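Local atomic coordinates of E1 (Kluyveromyces marxianus, PDB entry 3VX6), a protein that forms the N-terminal, E2-binding part of Atg7, the E1-like enzyme that activates Atg8 and Atg12 for conjugation in autophagy. Residues A[14-25]-A[134-142]; A[79-89]-A[121-129]. All coordinates share one frame; numbering follows the deposited sequence.

Contact 1 (A[14-25]-A[134-142])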
loop_
_atom_site.group_PDB
_atom_site.type_symbol
_atom_site.label_atom_id
_atom_site.label_comp_id
_atom_site.label_asym_id
_atom_site.label_seq_id
_atom_site.Cartn_x
_atom_site.Cartn_y
_atom_site.Cartn_z
ATOM N N SER A 14 5.686 -3.916 -1.304
ATOM C CA SER A 14 5.062 -3.117 -0.250
ATOM C C SER A 14 4.465 -3.849 0.959
ATOM O O SER A 14 4.116 -3.210 1.954
ATOM C CB SER A 14 3.987 -2.212 -0.864
ATOM O OG SER A 14 4.542 -1.256 -1.756
ATOM N N PHE A 15 4.366 -5.173 0.893
ATOM C CA PHE A 15 3.773 -5.938 1.983
ATOM C C PHE A 15 3.942 -7.423 1.718
ATOM O O PHE A 15 4.256 -7.848 0.601
ATOM C CB PHE A 15 2.274 -5.688 2.029
ATOM C CG PHE A 15 1.550 -6.297 0.850
ATOM C CD1 PHE A 15 1.787 -5.828 -0.444
ATOM C CD2 PHE A 15 0.737 -7.418 1.012
ATOM C CE1 PHE A 15 1.234 -6.468 -1.556
ATOM C CE2 PHE A 15 0.182 -8.062 -0.096
ATOM C CZ PHE A 15 0.432 -7.589 -1.380
ATOM N N GLN A 16 3.712 -8.202 2.767
ATOM C CA GLN A 16 3.730 -9.658 2.698
ATOM C C GLN A 16 2.400 -10.031 3.339
ATOM O O GLN A 16 2.125 -9.662 4.483
ATOM C CB GLN A 16 4.884 -10.259 3.496
ATOM C CG GLN A 16 4.822 -11.777 3.563
ATOM C CD GLN A 16 6.137 -12.413 3.986
ATOM O OE1 GLN A 16 6.196 -13.611 4.269
ATOM N NE2 GLN A 16 7.200 -11.615 4.023
ATOM N N SER A 17 1.559 -10.729 2.592
ATOM C CA SER A 17 0.264 -11.095 3.124
ATOM C C SER A 17 0.368 -12.193 4.167
ATOM O O SER A 17 1.286 -13.026 4.161
ATOM C CB SER A 17 -0.687 -11.532 2.004
ATOM O OG SER A 17 -0.310 -12.773 1.440
ATOM N N PHE A 18 -0.579 -12.161 5.086
ATOM C CA PHE A 18 -0.664 -13.151 6.134
ATOM C C PHE A 18 -2.120 -13.364 6.342
ATOM O O PHE A 18 -2.756 -12.666 7.135
ATOM C CB PHE A 18 -0.014 -12.657 7.417
ATOM C CG PHE A 18 1.430 -12.981 7.493
ATOM C CD1 PHE A 18 1.835 -14.284 7.756
ATOM C CD2 PHE A 18 2.384 -12.013 7.226
ATOM C CE1 PHE A 18 3.171 -14.626 7.750
ATOM C CE2 PHE A 18 3.722 -12.339 7.215
ATOM C CZ PHE A 18 4.123 -13.653 7.478
ATOM N N VAL A 19 -2.662 -14.311 5.589
ATOM C CA VAL A 19 -4.072 -14.594 5.703
ATOM C C VAL A 19 -4.289 -15.831 6.562
ATOM O O VAL A 19 -4.129 -16.970 6.115
ATOM C CB VAL A 19 -4.717 -14.762 4.313
ATOM C CG1 VAL A 19 -4.363 -13.573 3.442
ATOM C CG2 VAL A 19 -4.242 -16.036 3.656
ATOM N N ASP A 20 -4.621 -15.583 7.822
ATOM C CA ASP A 20 -4.905 -16.661 8.747
ATOM C C ASP A 20 -6.130 -17.360 8.162
ATOM O O ASP A 20 -6.968 -16.713 7.522
ATOM C CB ASP A 20 -5.237 -16.104 10.137
ATOM C CG ASP A 20 -5.417 -17.197 11.175
ATOM O OD1 ASP A 20 -6.303 -18.063 10.991
ATOM O OD2 ASP A 20 -4.666 -17.194 12.177
ATOM N N SER A 21 -6.230 -18.671 8.369
ATOM C CA SER A 21 -7.373 -19.412 7.851
ATOM C C SER A 21 -8.650 -18.721 8.319
ATOM O O SER A 21 -9.688 -18.820 7.666
ATOM C CB SER A 21 -7.348 -20.867 8.337
ATOM O OG SER A 21 -7.596 -20.954 9.728
ATOM N N SER A 22 -8.548 -17.990 9.428
ATOM C CA SER A 22 -9.683 -17.271 9.994
ATOM C C SER A 22 -10.203 -16.169 9.081
ATOM O O SER A 22 -11.302 -15.653 9.294
ATOM C CB SER A 22 -9.310 -16.665 11.342
ATOM O OG SER A 22 -8.436 -15.569 11.193
ATOM N N PHE A 23 -9.410 -15.796 8.081
ATOM C CA PHE A 23 -9.808 -14.763 7.131
ATOM C C PHE A 23 -10.715 -15.372 6.089
ATOM O O PHE A 23 -11.723 -14.785 5.715
ATOM C CB PHE A 23 -8.594 -14.172 6.429
ATOM C CG PHE A 23 -8.946 -13.216 5.329
ATOM C CD1 PHE A 23 -9.061 -13.658 4.019
ATOM C CD2 PHE A 23 -9.166 -11.869 5.606
ATOM C CE1 PHE A 23 -9.386 -12.777 3.003
ATOM C CE2 PHE A 23 -9.490 -10.979 4.597
ATOM C CZ PHE A 23 -9.600 -11.430 3.290
ATOM N N PHE A 24 -10.326 -16.547 5.604
ATOM C CA PHE A 24 -11.113 -17.257 4.613
ATOM C C PHE A 24 -12.287 -17.900 5.300
ATOM O O PHE A 24 -13.300 -18.190 4.671
ATOM C CB PHE A 24 -10.269 -18.303 3.912
ATOM C CG PHE A 24 -9.369 -17.726 2.881
ATOM C CD1 PHE A 24 -7.994 -17.868 2.981
ATOM C CD2 PHE A 24 -9.896 -16.985 1.829
ATOM C CE1 PHE A 24 -7.161 -17.280 2.052
ATOM C CE2 PHE A 24 -9.074 -16.395 0.901
ATOM C CZ PHE A 24 -7.708 -16.540 1.009
ATOM N N HIS A 25 -12.139 -18.135 6.596
ATOM C CA HIS A 25 -13.216 -18.698 7.367
ATOM C C HIS A 25 -14.213 -17.560 7.434
ATOM O O HIS A 25 -15.398 -17.747 7.200
ATOM C CB HIS A 25 -12.738 -19.080 8.768
ATOM C CG HIS A 25 -12.347 -20.523 8.903
ATOM N ND1 HIS A 25 -11.444 -21.136 8.058
ATOM C CD2 HIS A 25 -12.726 -21.467 9.797
ATOM C CE1 HIS A 25 -11.283 -22.395 8.425
ATOM N NE2 HIS A 25 -12.048 -22.622 9.477
ATOM N N TYR A 134 -13.242 -26.980 -0.714
ATOM C CA TYR A 134 -12.648 -26.289 0.431
ATOM C C TYR A 134 -11.200 -25.822 0.195
ATOM O O TYR A 134 -10.283 -26.151 0.947
ATOM C CB TYR A 134 -12.750 -27.175 1.675
ATOM C CG TYR A 134 -12.638 -26.394 2.958
ATOM C CD1 TYR A 134 -11.440 -25.778 3.313
ATOM C CD2 TYR A 134 -13.735 -26.234 3.806
ATOM C CE1 TYR A 134 -11.323 -25.020 4.477
ATOM C CE2 TYR A 134 -13.628 -25.468 4.985
ATOM C CZ TYR A 134 -12.411 -24.865 5.305
ATOM O OH TYR A 134 -12.262 -24.088 6.431
ATOM N N LYS A 135 -11.021 -25.039 -0.865
ATOM C CA LYS A 135 -9.719 -24.509 -1.248
ATOM C C LYS A 135 -9.927 -23.029 -1.541
ATOM O O LYS A 135 -10.883 -22.651 -2.213
ATOM C CB LYS A 135 -9.211 -25.225 -2.501
ATOM C CG LYS A 135 -9.253 -26.745 -2.403
ATOM C CD LYS A 135 -8.989 -27.413 -3.748
ATOM C CE LYS A 135 -9.170 -28.930 -3.662
ATOM N NZ LYS A 135 -9.048 -29.593 -4.996
ATOM N N PHE A 136 -9.028 -22.193 -1.037
ATOM C CA PHE A 136 -9.150 -20.755 -1.226
ATOM C C PHE A 136 -8.030 -20.142 -2.028
ATOM O O PHE A 136 -6.933 -19.971 -1.523
ATOM C CB PHE A 136 -9.225 -20.072 0.128
ATOM C CG PHE A 136 -10.374 -20.531 0.947
ATOM C CD1 PHE A 136 -11.544 -19.776 1.013
ATOM C CD2 PHE A 136 -10.320 -21.751 1.610
ATOM C CE1 PHE A 136 -12.644 -20.231 1.727
ATOM C CE2 PHE A 136 -11.414 -22.215 2.325
ATOM C CZ PHE A 136 -12.581 -21.452 2.383
ATOM N N TYR A 137 -8.328 -19.800 -3.276
ATOM C CA TYR A 137 -7.363 -19.180 -4.165
ATOM C C TYR A 137 -7.442 -17.664 -3.960
ATOM O O TYR A 137 -8.527 -17.093 -3.951
ATOM C CB TYR A 137 -7.710 -19.527 -5.609
ATOM C CG TYR A 137 -7.874 -21.013 -5.851
ATOM C CD1 TYR A 137 -6.928 -21.734 -6.583
ATOM C CD2 TYR A 137 -8.963 -21.712 -5.316
ATOM C CE1 TYR A 137 -7.061 -23.117 -6.777
ATOM C CE2 TYR A 137 -9.104 -23.096 -5.502
ATOM C CZ TYR A 137 -8.149 -23.787 -6.230
ATOM O OH TYR A 137 -8.266 -25.145 -6.384
ATOM N N TYR A 138 -6.307 -17.006 -3.765
ATOM C CA TYR A 138 -6.333 -15.562 -3.596
ATOM C C TYR A 138 -5.071 -14.899 -4.083
ATOM O O TYR A 138 -4.040 -15.542 -4.288
ATOM C CB TYR A 138 -6.552 -15.167 -2.148
ATOM C CG TYR A 138 -5.459 -15.604 -1.225
ATOM C CD1 TYR A 138 -5.282 -16.950 -0.930
ATOM C CD2 TYR A 138 -4.626 -14.669 -0.603
ATOM C CE1 TYR A 138 -4.315 -17.364 -0.036
ATOM C CE2 TYR A 138 -3.648 -15.069 0.302
ATOM C CZ TYR A 138 -3.499 -16.425 0.581
ATOM O OH TYR A 138 -2.549 -16.865 1.477
ATOM N N TRP A 139 -5.171 -13.589 -4.260
ATOM C CA TRP A 139 -4.061 -12.806 -4.734
ATOM C C TRP A 139 -4.199 -11.395 -4.207
ATOM O O TRP A 139 -5.198 -10.715 -4.463
ATOM C CB TRP A 139 -4.064 -12.789 -6.250
ATOM C CG TRP A 139 -2.716 -12.605 -6.822
ATOM C CD1 TRP A 139 -1.584 -12.229 -6.158
ATOM C CD2 TRP A 139 -2.334 -12.812 -8.182
ATOM N NE1 TRP A 139 -0.522 -12.194 -7.022
ATOM C CE2 TRP A 139 -0.954 -12.547 -8.272
ATOM C CE3 TRP A 139 -3.028 -13.195 -9.337
ATOM C CZ2 TRP A 139 -0.250 -12.654 -9.472
ATOM C CZ3 TRP A 139 -2.326 -13.301 -10.528
ATOM C CH2 TRP A 139 -0.950 -13.032 -10.586
ATOM N N ILE A 140 -3.197 -10.953 -3.459
ATOM C CA ILE A 140 -3.231 -9.615 -2.909
ATOM C C ILE A 140 -2.246 -8.746 -3.658
ATOM O O ILE A 140 -1.227 -9.233 -4.161
ATOM C CB ILE A 140 -2.869 -9.610 -1.417
ATOM C CG1 ILE A 140 -3.818 -10.536 -0.655
ATOM C CG2 ILE A 140 -2.958 -8.196 -0.867
ATOM C CD1 ILE A 140 -3.559 -10.611 0.843
ATOM N N CYS A 141 -2.576 -7.462 -3.757
ATOM C CA CYS A 141 -1.717 -6.494 -4.416
ATOM C C CYS A 141 -1.885 -5.164 -3.709
ATOM O O CYS A 141 -2.951 -4.850 -3.188
ATOM C CB CYS A 141 -2.078 -6.330 -5.896
ATOM S SG CYS A 141 -3.498 -5.255 -6.250
ATOM N N MET A 142 -0.804 -4.410 -3.649
ATOM C CA MET A 142 -0.835 -3.083 -3.061
ATOM C C MET A 142 -0.322 -2.279 -4.247
ATOM O O MET A 142 0.880 -2.228 -4.490
ATOM C CB MET A 142 0.122 -2.999 -1.878
ATOM C CG MET A 142 0.039 -1.686 -1.140
ATOM S SD MET A 142 1.127 -1.699 0.251
ATOM C CE MET A 142 0.044 -2.191 1.588
HETATM O O HOH W 1 3.372 -2.326 -4.341
#

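Contact 2 (A[79-89]-A[121-129])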
loop_
_atom_site.group_PDB
_atom_site.type_symbol
_atom_site.label_atom_id
_atom_site.label_comp_id
_atom_site.label_asym_id
_atom_site.label_seq_id
_atom_site.Cartn_x
_atom_site.Cartn_y
_atom_site.Cartn_z
ATOM N N LEU A 79 -5.147 0.441 8.012
ATOM C CA LEU A 79 -5.050 0.515 6.557
ATOM C C LEU A 79 -6.298 -0.039 5.899
ATOM O O LEU A 79 -6.717 -1.158 6.195
ATOM C CB LEU A 79 -3.840 -0.263 6.042
ATOM C CG LEU A 79 -3.678 -0.062 4.538
ATOM C CD1 LEU A 79 -3.481 1.432 4.269
ATOM C CD2 LEU A 79 -2.514 -0.871 4.009
ATOM N N LYS A 80 -6.895 0.739 5.005
ATOM C CA LYS A 80 -8.086 0.273 4.326
ATOM C C LYS A 80 -7.707 -0.386 3.016
ATOM O O LYS A 80 -7.017 0.198 2.190
ATOM C CB LYS A 80 -9.060 1.425 4.066
ATOM C CG LYS A 80 -10.418 0.970 3.532
ATOM C CD LYS A 80 -11.469 2.052 3.722
ATOM C CE LYS A 80 -12.836 1.612 3.211
ATOM N NZ LYS A 80 -13.913 2.601 3.541
ATOM N N GLY A 81 -8.148 -1.623 2.849
ATOM C CA GLY A 81 -7.867 -2.350 1.631
ATOM C C GLY A 81 -9.187 -2.740 1.020
ATOM O O GLY A 81 -10.242 -2.347 1.520
ATOM N N TYR A 82 -9.137 -3.506 -0.059
ATOM C CA TYR A 82 -10.349 -3.940 -0.720
ATOM C C TYR A 82 -10.196 -5.366 -1.218
ATOM O O TYR A 82 -9.130 -5.772 -1.682
ATOM C CB TYR A 82 -10.694 -2.987 -1.884
ATOM C CG TYR A 82 -10.939 -1.556 -1.426
ATOM C CD1 TYR A 82 -12.078 -1.217 -0.675
ATOM C CD2 TYR A 82 -9.983 -0.559 -1.656
ATOM C CE1 TYR A 82 -12.248 0.078 -0.159
ATOM C CE2 TYR A 82 -10.139 0.733 -1.146
ATOM C CZ TYR A 82 -11.265 1.048 -0.398
ATOM O OH TYR A 82 -11.374 2.326 0.124
ATOM N N LEU A 83 -11.264 -6.138 -1.091
ATOM C CA LEU A 83 -11.240 -7.509 -1.561
ATOM C C LEU A 83 -12.198 -7.664 -2.737
ATOM O O LEU A 83 -13.258 -7.059 -2.773
ATOM C CB LEU A 83 -11.623 -8.473 -0.434
ATOM C CG LEU A 83 -11.961 -9.918 -0.829
ATOM C CD1 LEU A 83 -10.738 -10.634 -1.359
ATOM C CD2 LEU A 83 -12.524 -10.645 0.389
ATOM N N LEU A 84 -11.785 -8.450 -3.718
ATOM C CA LEU A 84 -12.611 -8.729 -4.870
ATOM C C LEU A 84 -12.631 -10.254 -4.980
ATOM O O LEU A 84 -11.832 -10.844 -5.696
ATOM C CB LEU A 84 -12.011 -8.125 -6.140
ATOM C CG LEU A 84 -12.963 -7.993 -7.343
ATOM C CD1 LEU A 84 -12.161 -8.184 -8.613
ATOM C CD2 LEU A 84 -14.085 -9.012 -7.293
ATOM N N ASN A 85 -13.539 -10.890 -4.249
ATOM C CA ASN A 85 -13.644 -12.335 -4.292
ATOM C C ASN A 85 -14.484 -12.816 -5.474
ATOM O O ASN A 85 -15.708 -12.634 -5.493
ATOM C CB ASN A 85 -14.273 -12.873 -3.007
ATOM C CG ASN A 85 -14.378 -14.393 -3.014
ATOM O OD1 ASN A 85 -13.362 -15.087 -2.949
ATOM N ND2 ASN A 85 -15.604 -14.915 -3.116
ATOM N N PHE A 86 -13.823 -13.436 -6.448
ATOM C CA PHE A 86 -14.494 -13.991 -7.617
ATOM C C PHE A 86 -15.331 -15.210 -7.213
ATOM O O PHE A 86 -15.011 -15.919 -6.248
ATOM C CB PHE A 86 -13.461 -14.374 -8.672
ATOM C CG PHE A 86 -12.810 -13.196 -9.304
ATOM C CD1 PHE A 86 -13.530 -12.375 -10.168
ATOM C CD2 PHE A 86 -11.500 -12.855 -8.986
ATOM C CE1 PHE A 86 -12.957 -11.228 -10.706
ATOM C CE2 PHE A 86 -10.918 -11.716 -9.512
ATOM C CZ PHE A 86 -11.654 -10.896 -10.378
ATOM N N ASN A 87 -16.414 -15.438 -7.948
ATOM C CA ASN A 87 -17.318 -16.539 -7.657
ATOM C C ASN A 87 -16.905 -17.850 -8.296
ATOM O O ASN A 87 -17.343 -18.917 -7.871
ATOM C CB ASN A 87 -18.750 -16.169 -8.074
ATOM C CG ASN A 87 -18.813 -15.461 -9.431
ATOM O OD1 ASN A 87 -17.782 -15.120 -10.033
ATOM N ND2 ASN A 87 -20.032 -15.221 -9.909
ATOM N N THR A 88 -16.059 -17.783 -9.314
ATOM C CA THR A 88 -15.623 -19.006 -9.960
ATOM C C THR A 88 -14.122 -18.975 -10.154
ATOM O O THR A 88 -13.533 -17.900 -10.296
ATOM C CB THR A 88 -16.304 -19.216 -11.340
ATOM O OG1 THR A 88 -15.487 -18.658 -12.377
ATOM C CG2 THR A 88 -17.671 -18.554 -11.364
ATOM N N ILE A 89 -13.509 -20.159 -10.150
ATOM C CA ILE A 89 -12.066 -20.289 -10.323
ATOM C C ILE A 89 -11.639 -19.751 -11.689
ATOM O O ILE A 89 -10.571 -19.170 -11.828
ATOM C CB ILE A 89 -11.619 -21.774 -10.203
ATOM C CG1 ILE A 89 -10.092 -21.879 -10.171
ATOM C CG2 ILE A 89 -12.126 -22.575 -11.390
ATOM C CD1 ILE A 89 -9.467 -21.505 -8.850
ATOM N N ILE A 121 -2.092 4.945 -0.846
ATOM C CA ILE A 121 -1.725 3.648 -0.293
ATOM C C ILE A 121 -2.926 2.803 0.065
ATOM O O ILE A 121 -3.787 3.228 0.827
ATOM C CB ILE A 121 -0.862 3.797 0.980
ATOM C CG1 ILE A 121 0.525 4.308 0.600
ATOM C CG2 ILE A 121 -0.776 2.455 1.720
ATOM C CD1 ILE A 121 1.452 4.439 1.768
ATOM N N SER A 122 -2.966 1.599 -0.487
ATOM C CA SER A 122 -4.048 0.674 -0.214
ATOM C C SER A 122 -3.686 -0.732 -0.682
ATOM O O SER A 122 -2.669 -0.944 -1.332
ATOM C CB SER A 122 -5.314 1.139 -0.920
ATOM O OG SER A 122 -6.423 0.383 -0.494
ATOM N N PHE A 123 -4.498 -1.706 -0.318
ATOM C CA PHE A 123 -4.245 -3.051 -0.785
ATOM C C PHE A 123 -5.554 -3.603 -1.292
ATOM O O PHE A 123 -6.623 -3.288 -0.775
ATOM C CB PHE A 123 -3.664 -3.947 0.301
ATOM C CG PHE A 123 -4.588 -4.217 1.435
ATOM C CD1 PHE A 123 -4.801 -3.259 2.417
ATOM C CD2 PHE A 123 -5.187 -5.466 1.568
ATOM C CE1 PHE A 123 -5.594 -3.543 3.524
ATOM C CE2 PHE A 123 -5.980 -5.765 2.667
ATOM C CZ PHE A 123 -6.184 -4.806 3.649
ATOM N N TYR A 124 -5.443 -4.410 -2.333
ATOM C CA TYR A 124 -6.571 -5.021 -2.997
ATOM C C TYR A 124 -6.300 -6.518 -3.077
ATOM O O TYR A 124 -5.179 -6.960 -3.358
ATOM C CB TYR A 124 -6.702 -4.430 -4.398
ATOM C CG TYR A 124 -6.857 -2.922 -4.406
ATOM C CD1 TYR A 124 -8.126 -2.334 -4.431
ATOM C CD2 TYR A 124 -5.734 -2.078 -4.372
ATOM C CE1 TYR A 124 -8.278 -0.945 -4.427
ATOM C CE2 TYR A 124 -5.875 -0.680 -4.362
ATOM C CZ TYR A 124 -7.156 -0.122 -4.393
ATOM O OH TYR A 124 -7.340 1.247 -4.403
ATOM N N MET A 125 -7.326 -7.306 -2.815
ATOM C CA MET A 125 -7.159 -8.739 -2.858
ATOM C C MET A 125 -8.209 -9.329 -3.767
ATOM O O MET A 125 -9.360 -8.950 -3.695
ATOM C CB MET A 125 -7.310 -9.318 -1.448
ATOM C CG MET A 125 -7.120 -10.813 -1.372
ATOM S SD MET A 125 -7.343 -11.438 0.297
ATOM C CE MET A 125 -8.254 -12.933 -0.068
ATOM N N ILE A 126 -7.806 -10.209 -4.666
ATOM C CA ILE A 126 -8.788 -10.870 -5.502
ATOM C C ILE A 126 -8.709 -12.290 -4.987
ATOM O O ILE A 126 -7.651 -12.743 -4.546
ATOM C CB ILE A 126 -8.459 -10.831 -7.011
ATOM C CG1 ILE A 126 -7.040 -11.350 -7.268
ATOM C CG2 ILE A 126 -8.694 -9.417 -7.542
ATOM C CD1 ILE A 126 -6.692 -11.535 -8.744
ATOM N N SER A 127 -9.824 -12.994 -5.000
ATOM C CA SER A 127 -9.803 -14.344 -4.488
ATOM C C SER A 127 -10.935 -15.171 -5.027
ATOM O O SER A 127 -11.838 -14.678 -5.699
ATOM C CB SER A 127 -9.877 -14.332 -2.952
ATOM O OG SER A 127 -11.092 -13.763 -2.477
ATOM N N PHE A 128 -10.846 -16.455 -4.742
ATOM C CA PHE A 128 -11.855 -17.402 -5.122
ATOM C C PHE A 128 -11.905 -18.338 -3.954
ATOM O O PHE A 128 -10.945 -19.067 -3.680
ATOM C CB PHE A 128 -11.481 -18.190 -6.365
ATOM C CG PHE A 128 -12.447 -19.295 -6.663
ATOM C CD1 PHE A 128 -12.000 -20.598 -6.872
ATOM C CD2 PHE A 128 -13.819 -19.039 -6.695
ATOM C CE1 PHE A 128 -12.899 -21.624 -7.108
ATOM C CE2 PHE A 128 -14.722 -20.059 -6.929
ATOM C CZ PHE A 128 -14.261 -21.358 -7.137
ATOM N N ALA A 129 -13.010 -18.279 -3.230
ATOM C CA ALA A 129 -13.186 -19.142 -2.087
ATOM C C ALA A 129 -13.999 -20.311 -2.601
ATOM O O ALA A 129 -15.193 -20.174 -2.889
ATOM C CB ALA A 129 -13.925 -18.411 -0.980
#

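Contact 1 (A[14-25]-A[134-142])
Phe24, on the first turn of helix 21-33, lays one face of its ring against Phe136 of strand 135-144 and points its edge at the face of Tyr138, forming an aromatic cluster where the N-terminal strand and helix lie over one face of the mixed sheet. The two strands, 16-19 and 135-142, are not sheet partners: their axes stay 8.3 Å apart at closest and run at 138°, roughly antiparallel, so side chains fill the space between the backbones. Phe24 and Phe136 run alongside each other head to tail, each with its CB over the other's ring. Phe136 CB stands 3.5 Å from the centroid of the Phe24 ring, almost on the ring normal, and Phe24 CB lies 3.7 Å from the centroid of the Phe136 ring; both are CH-pi contacts. The opposite face of Phe24 is covered by Phe23, so its ring is sandwiched. The T-shaped pair that Phe24 makes with Tyr138 has centroids 4.8 Å apart and planes at 63°. A chi1 of 63° leaves the Tyr138 ring with Phe24 CZ over one face and Val19 by its CE2 side. Further along, the CD1 end of Ile140 meets Ser17 CB, while Ser17 OG turns to Glu263 for its hydrogen bond. Phe15 lies across Ile140 and Met142: its CE2 side approaches Ile140 CG2, and its CD1 is 3.6 Å from Met142 CB. The thioether comes obliquely to this ring as a Met-aromatic contact, Met142 SD being 5.3 Å from the Phe15 centroid. Beyond it, a water bridges the segment ends, lying 3.0 Å from Ser14 OG and donating to Met142 O at 2.5 Å.

Contact 2 (A[79-89]-A[121-129])
Strands 79-86 and 123-129 run side by side in parallel, their axes 4.2 Å apart at closest and inclined at 28°, with Met125 N and Ser127 N donating to Tyr82 O and Leu84 O while Leu84 N and Phe86 N return bonds to Met125 O and Ser127 O. On one face, Tyr82 and Tyr124 point the same way with planes at 34°, and Tyr82 CD2 touches Tyr124 CE1. Leu84 and Phe86 meet Ile126 on this face, Phe86 CE2 approaching Ile126 CB at 3.6 Å. The helices 89-94 and 97-114 make up most of the connection, so the pair forms a beta-alpha-beta crossover inside the mixed sheet. The other face carries Leu83, whose CD1 rests on the Met125 side chain, and Phe123, whose ring takes Gly81 CA over its face in a CH-pi contact, 3.4 Å from the centroid. Farther along the same face, next to Leu83, Ser127 OG donates to Asn85 OD1 at 2.7 Å, in the carbonyl plane and on a lone pair, and Asn85 ND2 is held by Asp40. At the far end Phe128, extended with CG anti to N (chi1 173°), slips beneath the turn into helix 89-94, with Ile89 N over the centre of its ring and Phe86 O at its edge. Without the ring, as with an alanine in its place, the Thr88-Ile89 backbone would probably lose the surface it lies on and a gap would open beside Ile89. The Ile89 side chain crosses that of Phe128 at about a right angle, its CD1 3.3 Å from Phe128 CD1.

How the contacts relate
From the N terminus, the chain first lays down strand 16-19 and the start of helix 21-33, whose partner in contact 1 arrives more than a hundred residues later. Within the large loop that contact 1 closes, contact 2 closes a smaller one: strand 78-86 leads through two helices to strand 123-130, its parallel neighbour. The chain then turns directly into strand 135-144, which pairs antiparallel with 123-130, Tyr137 O and Phe128 N lying 2.5 Å apart in a probable hydrogen bond. Contact 2 thus builds the sheet from within, and contact 1 fastens the N-terminal strand and helix onto it, the two centres about 9 Å apart.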